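Local coordinates for lasso peptide isopeptidase AtxE2 (Asticcacaulis excentricus, PDB 5TXE), which hydrolyses the isopeptide bond of the lasso peptides astexin-2 and astexin-3, recognising mainly their threaded loop and turning them into linear peptides, at residues L83-K91 with I100-Y108; W134-Y143 with W154-A163. The protein carries 1 engineered substitution. All coordinates share one frame; numbering follows the deposited sequence.

Contact 1 of 2, residues L83-K91 with I100-Y108; sequences LNVFRMVVK and IDVDVGGEY
At the edge of the Phe86 ring, near its plane, lies the carbonyl oxygen of Gly106, 3.7 Å from CD2, while CE2 and CZ run obliquely against CA of Tyr108. The Tyr108 ring is met at CD2 by Asn84 ND2, with amide and ring planes 41° apart; farther out, Asn84 OD1 is hydrogen-bonded to Arg75, and the Tyr108 hydroxyl to Gly125 O. In the third flat group, the Arg87 guanidinium, Asp101 OD1 sits at the edge, in plane. These side chains decorate an antiparallel beta hairpin, strands 83-92 and 100-104, interrupted by a classic beta bulge where Val102 and Asp103 both face Met88. Met88 O takes a short bond from Val102 N (2.7 Å) and only a weak one from Asp103 N (3.5 Å), and Met88 N gives its own to Asp103 O. Arg87 and Asp101 thus stand on one face of the hairpin, beside Val89 and Val104. The arginine chain bends at chi3 (-108°), bringing NH1 to the syn lone pair of Asp101 OD1 at 2.9 Å in a salt bridge, although the two planes are turned 64° apart; NH2 is held by Tyr388. A methionine in place of Arg87 would probably leave the Asp101 carboxylate without its ionic mate and Tyr388 without this hydrogen-bond partner. On the other face Met88 CG packs on Val102 CG2, and Val90 CG2 meets Val102 CG1, the two valines crossing at about a right angle, while Leu141 of the next sheet covers all three. Past the last bridge Gly105 N still bonds to Phe86 O; farther on, water links the 105-108 loop: one donates to both Asn84 O and Gly106 O, and a second accepts from Phe86 N (2.8 Å) while donating to Gly106 O.

Contact 2 of 2, residues W134-Y143 with W154-A163; sequences WSPSGTHLAY and WRASVKGEGA
The antiparallel hairpin of strands 140-147 and 150-157 forms the middle of a four-stranded sheet, one of a series of antiparallel sheets met in succession along the chain, as in the beta-propeller domain of prolyl oligopeptidase relatives. Leu141 pairs with Ala156 and Tyr143 with Trp154 through two backbone bonds each, and Val158 N extends the ladder to Thr139 O (3.1 Å). On the face of His140, Ala142 and Arg155, the arginine side chain is extended from CG to NE and lays its guanidinium flat on the imidazole, centres 3.5 Å apart and planes at 20°. Thr139 OG1 shares a hydrogen bond with His140 ND1 (2.8 Å), which steadies the ring's rotation. Across the sheet, Tyr143 takes the position between its backbone N and carbonyl carbon (chi1 56°), where Trp154 CB makes a CH-pi contact over one ring face, 4.0 Å from the centroid, and Ala156 CB lies at the edge. Farther along, Val158 CG1 rests against both Trp134 CZ3 (3.5 Å) and Leu141 CG (4.0 Å), next to the place where Leu141 CD2 sits over the centre of the indole. The chemistry therefore divides by face: apolar packing joins the strands on the Leu141 side, whereas the His140 stack brings a cationic group against an imidazole and is likely to disfavour protonation of that ring.

From the N terminus, strand 83-92 first turns back through a short loop onto strand 100-104, so that contact 1 closes before the chain reaches 134; contact 2 then closes its own hairpin through strands 140-147 and 150-157. The two are in series, neither nested nor crossed, with centres about 13 Å apart. They join neighbouring antiparallel sheets face to face: Val102 CB packs on Ser157 O (3.5 Å), and Asp103 CG on Ala163 CB. A polar tie runs alongside, with Asp103 OD2 2.6 Å from Tyr143 OH in a probable hydrogen bond, while the same carboxylate makes a salt bridge to Arg145 farther along strand 140-147.

Contact 1 of 2, residues L83-K91 with I100-Y108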
loop_
_atom_site.group_PDB
_atom_site.type_symbol
_atom_site.label_atom_id
_atom_site.label_comp_id
_atom_site.label_asym_id
_atom_site.label_seq_id
_atom_site.Cartn_x
_atom_site.Cartn_y
_atom_site.Cartn_z
ATOM N N LEU A 83 -4.271 18.976 6.834
ATOM C CA LEU A 83 -4.984 18.002 7.652
ATOM C C LEU A 83 -5.887 17.145 6.816
ATOM O O LEU A 83 -6.535 17.628 5.885
ATOM C CB LEU A 83 -5.873 18.712 8.675
ATOM C CG LEU A 83 -5.195 19.315 9.912
ATOM C CD1 LEU A 83 -6.220 20.152 10.728
ATOM C CD2 LEU A 83 -4.537 18.289 10.822
ATOM N N ASN A 84 -5.860 15.854 7.103
ATOM C CA ASN A 84 -6.913 14.959 6.695
ATOM C C ASN A 84 -8.154 15.152 7.535
ATOM O O ASN A 84 -8.080 15.401 8.730
ATOM C CB ASN A 84 -6.441 13.525 6.836
ATOM C CG ASN A 84 -5.491 13.125 5.702
ATOM O OD1 ASN A 84 -5.928 12.870 4.592
ATOM N ND2 ASN A 84 -4.211 13.117 5.978
ATOM N N VAL A 85 -9.288 15.068 6.877
ATOM C CA VAL A 85 -10.580 15.089 7.533
ATOM C C VAL A 85 -11.216 13.695 7.385
ATOM O O VAL A 85 -11.349 13.210 6.266
ATOM C CB VAL A 85 -11.513 16.112 6.842
ATOM C CG1 VAL A 85 -12.871 16.129 7.535
ATOM C CG2 VAL A 85 -10.869 17.495 6.936
ATOM N N PHE A 86 -11.538 13.079 8.504
ATOM C CA PHE A 86 -12.160 11.764 8.500
ATOM C C PHE A 86 -13.657 11.839 8.833
ATOM O O PHE A 86 -14.058 12.614 9.667
ATOM C CB PHE A 86 -11.467 10.855 9.505
ATOM C CG PHE A 86 -10.045 10.560 9.165
ATOM C CD1 PHE A 86 -9.749 9.520 8.307
ATOM C CD2 PHE A 86 -9.018 11.319 9.676
ATOM C CE1 PHE A 86 -8.454 9.221 7.976
ATOM C CE2 PHE A 86 -7.713 11.019 9.351
ATOM C CZ PHE A 86 -7.442 9.972 8.495
ATOM N N ARG A 87 -14.459 10.997 8.178
ATOM C CA ARG A 87 -15.928 10.901 8.430
ATOM C C ARG A 87 -16.289 9.414 8.501
ATOM O O ARG A 87 -15.848 8.634 7.638
ATOM C CB ARG A 87 -16.796 11.427 7.279
ATOM C CG ARG A 87 -16.391 12.653 6.578
ATOM C CD ARG A 87 -17.417 13.062 5.550
ATOM N NE ARG A 87 -17.006 12.857 4.164
ATOM C CZ ARG A 87 -17.773 12.285 3.254
ATOM N NH1 ARG A 87 -18.981 11.795 3.574
ATOM N NH2 ARG A 87 -17.355 12.182 2.011
ATOM N N MET A 88 -17.068 9.036 9.504
ATOM C CA MET A 88 -17.684 7.720 9.528
ATOM C C MET A 88 -19.068 7.835 8.844
ATOM O O MET A 88 -19.922 8.654 9.234
ATOM C CB MET A 88 -17.771 7.238 10.964
ATOM C CG MET A 88 -18.254 5.806 11.152
ATOM S SD MET A 88 -17.358 4.511 10.212
ATOM C CE MET A 88 -15.858 4.589 11.173
ATOM N N VAL A 89 -19.256 7.059 7.789
ATOM C CA VAL A 89 -20.412 7.144 6.916
ATOM C C VAL A 89 -21.312 5.878 6.934
ATOM O O VAL A 89 -20.813 4.770 7.045
ATOM C CB VAL A 89 -19.989 7.382 5.502
ATOM C CG1 VAL A 89 -21.202 7.710 4.629
ATOM C CG2 VAL A 89 -19.030 8.573 5.465
ATOM N N VAL A 90 -22.629 6.068 6.900
ATOM C CA VAL A 90 -23.588 4.972 6.833
ATOM C C VAL A 90 -24.436 5.211 5.596
ATOM O O VAL A 90 -24.857 6.304 5.344
ATOM C CB VAL A 90 -24.459 4.926 8.068
ATOM C CG1 VAL A 90 -25.577 3.919 7.881
ATOM C CG2 VAL A 90 -23.631 4.533 9.280
ATOM N N LYS A 91 -24.609 4.189 4.785
ATOM C CA LYS A 91 -25.324 4.299 3.509
ATOM C C LYS A 91 -26.235 3.064 3.334
ATOM O O LYS A 91 -25.789 1.927 3.535
ATOM C CB LYS A 91 -24.318 4.346 2.388
ATOM C CG LYS A 91 -24.894 4.157 1.006
ATOM C CD LYS A 91 -25.737 5.339 0.594
ATOM C CE LYS A 91 -25.939 5.283 -0.916
ATOM N NZ LYS A 91 -26.684 6.441 -1.415
ATOM N N ILE A 100 -25.203 9.268 5.144
ATOM C CA ILE A 100 -25.254 10.099 6.307
ATOM C C ILE A 100 -23.866 10.051 6.970
ATOM O O ILE A 100 -23.341 8.968 7.175
ATOM C CB ILE A 100 -26.232 9.493 7.380
ATOM C CG1 ILE A 100 -27.691 9.532 6.923
ATOM C CG2 ILE A 100 -26.116 10.225 8.708
ATOM C CD1 ILE A 100 -28.087 10.863 6.319
ATOM N N ASP A 101 -23.322 11.193 7.381
ATOM C CA ASP A 101 -22.128 11.218 8.234
ATOM C C ASP A 101 -22.561 10.990 9.653
ATOM O O ASP A 101 -23.311 11.784 10.187
ATOM C CB ASP A 101 -21.439 12.571 8.098
ATOM C CG ASP A 101 -20.832 12.785 6.695
ATOM O OD1 ASP A 101 -20.487 11.796 6.013
ATOM O OD2 ASP A 101 -20.665 13.956 6.260
ATOM N N VAL A 102 -22.100 9.933 10.298
ATOM C CA VAL A 102 -22.480 9.705 11.679
ATOM C C VAL A 102 -21.410 10.117 12.689
ATOM O O VAL A 102 -21.638 10.027 13.910
ATOM C CB VAL A 102 -22.861 8.225 11.928
ATOM C CG1 VAL A 102 -23.978 7.803 11.004
ATOM C CG2 VAL A 102 -21.690 7.267 11.742
ATOM N N ASP A 103 -20.222 10.479 12.201
ATOM C CA ASP A 103 -19.161 11.087 13.016
ATOM C C ASP A 103 -18.252 11.811 12.040
ATOM O O ASP A 103 -18.171 11.418 10.870
ATOM C CB ASP A 103 -18.329 10.040 13.780
ATOM C CG ASP A 103 -17.296 10.685 14.738
ATOM O OD1 ASP A 103 -17.524 11.851 15.141
ATOM O OD2 ASP A 103 -16.265 10.032 15.110
ATOM N N VAL A 104 -17.662 12.913 12.480
ATOM C CA VAL A 104 -16.704 13.642 11.705
ATOM C C VAL A 104 -15.586 13.955 12.673
ATOM O O VAL A 104 -15.832 14.336 13.823
ATOM C CB VAL A 104 -17.256 14.953 11.156
ATOM C CG1 VAL A 104 -16.148 15.751 10.432
ATOM C CG2 VAL A 104 -18.392 14.693 10.173
ATOM N N GLY A 105 -14.350 13.738 12.253
ATOM C CA GLY A 105 -13.190 14.089 13.107
ATOM C C GLY A 105 -12.222 12.952 13.385
ATOM O O GLY A 105 -12.411 11.799 12.983
ATOM N N GLY A 106 -11.155 13.306 14.077
ATOM C CA GLY A 106 -10.102 12.398 14.410
ATOM C C GLY A 106 -8.807 12.740 13.673
ATOM O O GLY A 106 -8.818 13.426 12.650
ATOM N N GLU A 107 -7.717 12.216 14.237
ATOM C CA GLU A 107 -6.388 12.350 13.700
ATOM C C GLU A 107 -6.024 11.138 12.823
ATOM O O GLU A 107 -6.599 10.049 12.971
ATOM C CB GLU A 107 -5.395 12.426 14.839
ATOM C CG GLU A 107 -5.376 13.739 15.598
ATOM C CD GLU A 107 -4.477 13.705 16.844
ATOM O OE1 GLU A 107 -4.143 12.646 17.382
ATOM O OE2 GLU A 107 -4.102 14.775 17.352
ATOM N N TYR A 108 -5.012 11.317 11.973
ATOM C CA TYR A 108 -4.515 10.263 11.112
ATOM C C TYR A 108 -3.900 9.221 11.998
ATOM O O TYR A 108 -2.945 9.473 12.674
ATOM C CB TYR A 108 -3.523 10.830 10.115
ATOM C CG TYR A 108 -3.059 9.947 8.991
ATOM C CD1 TYR A 108 -2.079 8.996 9.208
ATOM C CD2 TYR A 108 -3.489 10.151 7.707
ATOM C CE1 TYR A 108 -1.574 8.240 8.183
ATOM C CE2 TYR A 108 -2.998 9.373 6.642
ATOM C CZ TYR A 108 -2.050 8.415 6.880
ATOM O OH TYR A 108 -1.520 7.599 5.883
HETATM O O HOH W 1 -6.959 14.791 11.073
HETATM O O HOH W 2 -10.773 14.376 10.837
#

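Contact 2 of 2, residues W134-Y143 with W154-A163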
loop_
_atom_site.group_PDB
_atom_site.type_symbol
_atom_site.label_atom_id
_atom_site.label_comp_id
_atom_site.label_asym_id
_atom_site.label_seq_id
_atom_site.Cartn_x
_atom_site.Cartn_y
_atom_site.Cartn_z
ATOM N N TRP A 134 -20.851 -2.984 14.099
ATOM C CA TRP A 134 -22.266 -2.736 14.375
ATOM C C TRP A 134 -22.705 -3.426 15.673
ATOM O O TRP A 134 -22.342 -4.563 15.932
ATOM C CB TRP A 134 -23.120 -3.253 13.267
ATOM C CG TRP A 134 -22.994 -2.509 12.047
ATOM C CD1 TRP A 134 -22.056 -2.705 11.086
ATOM C CD2 TRP A 134 -23.900 -1.511 11.531
ATOM N NE1 TRP A 134 -22.311 -1.886 10.013
ATOM C CE2 TRP A 134 -23.433 -1.132 10.283
ATOM C CE3 TRP A 134 -25.038 -0.876 12.033
ATOM C CZ2 TRP A 134 -24.061 -0.162 9.523
ATOM C CZ3 TRP A 134 -25.668 0.097 11.265
ATOM C CH2 TRP A 134 -25.181 0.433 10.030
ATOM N N SER A 135 -23.494 -2.740 16.486
ATOM C CA SER A 135 -24.150 -3.391 17.637
ATOM C C SER A 135 -25.170 -4.416 17.064
ATOM O O SER A 135 -25.577 -4.272 15.935
ATOM C CB SER A 135 -24.882 -2.380 18.503
ATOM O OG SER A 135 -25.829 -1.642 17.728
ATOM N N PRO A 136 -25.510 -5.478 17.818
ATOM C CA PRO A 136 -26.452 -6.537 17.349
ATOM C C PRO A 136 -27.792 -5.965 16.949
ATOM O O PRO A 136 -28.373 -6.411 15.995
ATOM C CB PRO A 136 -26.610 -7.447 18.563
ATOM C CG PRO A 136 -25.333 -7.251 19.359
ATOM C CD PRO A 136 -24.878 -5.822 19.107
ATOM N N SER A 137 -28.245 -4.927 17.646
ATOM C CA SER A 137 -29.495 -4.249 17.254
ATOM C C SER A 137 -29.409 -3.453 15.951
ATOM O O SER A 137 -30.419 -2.982 15.419
ATOM C CB SER A 137 -29.911 -3.270 18.359
ATOM O OG SER A 137 -28.947 -2.220 18.516
ATOM N N GLY A 138 -28.199 -3.203 15.464
ATOM C CA GLY A 138 -28.059 -2.389 14.259
ATOM C C GLY A 138 -28.180 -0.891 14.483
ATOM O O GLY A 138 -28.287 -0.142 13.520
ATOM N N THR A 139 -28.132 -0.441 15.728
ATOM C CA THR A 139 -28.377 0.989 15.992
ATOM C C THR A 139 -27.109 1.823 16.296
ATOM O O THR A 139 -27.171 3.034 16.259
ATOM C CB THR A 139 -29.336 1.206 17.196
ATOM O OG1 THR A 139 -28.785 0.572 18.344
ATOM C CG2 THR A 139 -30.751 0.655 16.917
ATOM N N HIS A 140 -25.998 1.191 16.654
ATOM C CA HIS A 140 -24.791 1.943 16.970
ATOM C C HIS A 140 -23.581 1.283 16.335
ATOM O O HIS A 140 -23.622 0.094 16.009
ATOM C CB HIS A 140 -24.573 1.987 18.457
ATOM C CG HIS A 140 -25.614 2.769 19.167
ATOM N ND1 HIS A 140 -26.829 2.225 19.539
ATOM C CD2 HIS A 140 -25.653 4.076 19.520
ATOM C CE1 HIS A 140 -27.557 3.163 20.118
ATOM N NE2 HIS A 140 -26.865 4.292 20.123
ATOM N N LEU A 141 -22.547 2.090 16.135
ATOM C CA LEU A 141 -21.288 1.665 15.676
ATOM C C LEU A 141 -20.301 1.877 16.793
ATOM O O LEU A 141 -20.413 2.818 17.548
ATOM C CB LEU A 141 -20.884 2.496 14.461
ATOM C CG LEU A 141 -21.731 2.472 13.205
ATOM C CD1 LEU A 141 -21.107 3.335 12.112
ATOM C CD2 LEU A 141 -21.825 1.055 12.696
ATOM N N ALA A 142 -19.323 0.983 16.887
ATOM C CA ALA A 142 -18.113 1.193 17.687
ATOM C C ALA A 142 -16.893 1.052 16.754
ATOM O O ALA A 142 -16.902 0.223 15.843
ATOM C CB ALA A 142 -18.009 0.188 18.787
ATOM N N TYR A 143 -15.867 1.870 16.989
ATOM C CA TYR A 143 -14.719 1.943 16.084
ATOM C C TYR A 143 -13.633 2.690 16.795
ATOM O O TYR A 143 -13.889 3.424 17.769
ATOM C CB TYR A 143 -15.082 2.647 14.780
ATOM C CG TYR A 143 -15.662 4.033 14.965
ATOM C CD1 TYR A 143 -17.001 4.195 15.224
ATOM C CD2 TYR A 143 -14.869 5.192 14.899
ATOM C CE1 TYR A 143 -17.555 5.448 15.419
ATOM C CE2 TYR A 143 -15.423 6.456 15.124
ATOM C CZ TYR A 143 -16.767 6.566 15.388
ATOM O OH TYR A 143 -17.385 7.756 15.613
ATOM N N TRP A 154 -14.868 4.925 20.048
ATOM C CA TRP A 154 -15.962 5.808 19.954
ATOM C C TRP A 154 -17.208 4.989 19.615
ATOM O O TRP A 154 -17.124 3.932 19.016
ATOM C CB TRP A 154 -15.745 6.890 18.870
ATOM C CG TRP A 154 -14.793 8.015 19.295
ATOM C CD1 TRP A 154 -13.535 7.864 19.742
ATOM C CD2 TRP A 154 -15.056 9.414 19.298
ATOM N NE1 TRP A 154 -12.988 9.084 20.045
ATOM C CE2 TRP A 154 -13.898 10.056 19.762
ATOM C CE3 TRP A 154 -16.167 10.198 18.941
ATOM C CZ2 TRP A 154 -13.790 11.445 19.869
ATOM C CZ3 TRP A 154 -16.074 11.585 19.086
ATOM C CH2 TRP A 154 -14.899 12.187 19.566
ATOM N N ARG A 155 -18.352 5.544 19.995
ATOM C CA ARG A 155 -19.669 4.990 19.729
ATOM C C ARG A 155 -20.508 5.999 19.020
ATOM O O ARG A 155 -20.613 7.115 19.468
ATOM C CB ARG A 155 -20.312 4.646 21.051
ATOM C CG ARG A 155 -21.737 4.140 20.927
ATOM C CD ARG A 155 -22.179 3.795 22.320
ATOM N NE ARG A 155 -23.545 3.330 22.322
ATOM C CZ ARG A 155 -24.587 4.111 22.555
ATOM N NH1 ARG A 155 -24.405 5.407 22.816
ATOM N NH2 ARG A 155 -25.815 3.592 22.520
ATOM N N ALA A 156 -21.083 5.637 17.903
ATOM C CA ALA A 156 -21.871 6.558 17.110
ATOM C C ALA A 156 -23.307 6.023 16.897
ATOM O O ALA A 156 -23.495 4.844 16.643
ATOM C CB ALA A 156 -21.232 6.784 15.755
ATOM N N SER A 157 -24.297 6.919 16.902
ATOM C CA SER A 157 -25.669 6.566 16.523
ATOM C C SER A 157 -25.800 6.542 15.020
ATOM O O SER A 157 -25.305 7.427 14.335
ATOM C CB SER A 157 -26.669 7.544 17.144
ATOM O OG SER A 157 -27.981 7.301 16.699
ATOM N N VAL A 158 -26.469 5.530 14.476
ATOM C CA VAL A 158 -26.459 5.328 13.018
ATOM C C VAL A 158 -27.409 6.187 12.189
ATOM O O VAL A 158 -27.263 6.225 10.956
ATOM C CB VAL A 158 -26.704 3.864 12.593
ATOM C CG1 VAL A 158 -25.707 2.919 13.262
ATOM C CG2 VAL A 158 -28.154 3.457 12.860
ATOM N N LYS A 159 -28.342 6.919 12.783
ATOM C CA LYS A 159 -29.096 7.851 11.918
ATOM C C LYS A 159 -28.480 9.276 11.939
ATOM O O LYS A 159 -29.015 10.182 11.288
ATOM C CB LYS A 159 -30.620 7.835 12.181
ATOM C CG LYS A 159 -31.430 6.874 11.285
ATOM C CD LYS A 159 -32.720 6.366 11.954
ATOM C CE LYS A 159 -33.102 4.953 11.459
ATOM N NZ LYS A 159 -34.543 4.595 11.675
ATOM N N GLY A 160 -27.354 9.457 12.653
ATOM C CA GLY A 160 -26.573 10.698 12.587
ATOM C C GLY A 160 -26.500 11.568 13.803
ATOM O O GLY A 160 -25.906 12.641 13.761
ATOM N N GLU A 161 -27.061 11.102 14.899
ATOM C CA GLU A 161 -27.371 11.996 15.999
ATOM C C GLU A 161 -26.169 12.320 16.843
ATOM O O GLU A 161 -26.260 13.192 17.705
ATOM C CB GLU A 161 -28.509 11.443 16.902
ATOM C CG GLU A 161 -28.960 9.996 16.730
ATOM C CD GLU A 161 -29.903 9.793 15.553
ATOM O OE1 GLU A 161 -30.117 10.786 14.825
ATOM O OE2 GLU A 161 -30.455 8.669 15.388
ATOM N N GLY A 162 -25.064 11.601 16.641
ATOM C CA GLY A 162 -23.814 11.980 17.279
ATOM C C GLY A 162 -22.976 10.815 17.750
ATOM O O GLY A 162 -23.421 9.669 17.791
ATOM N N ALA A 163 -21.758 11.145 18.145
ATOM C CA ALA A 163 -20.770 10.161 18.470
ATOM C C ALA A 163 -19.939 10.670 19.645
ATOM O O ALA A 163 -19.744 11.845 19.768
ATOM C CB ALA A 163 -19.899 9.929 17.241
#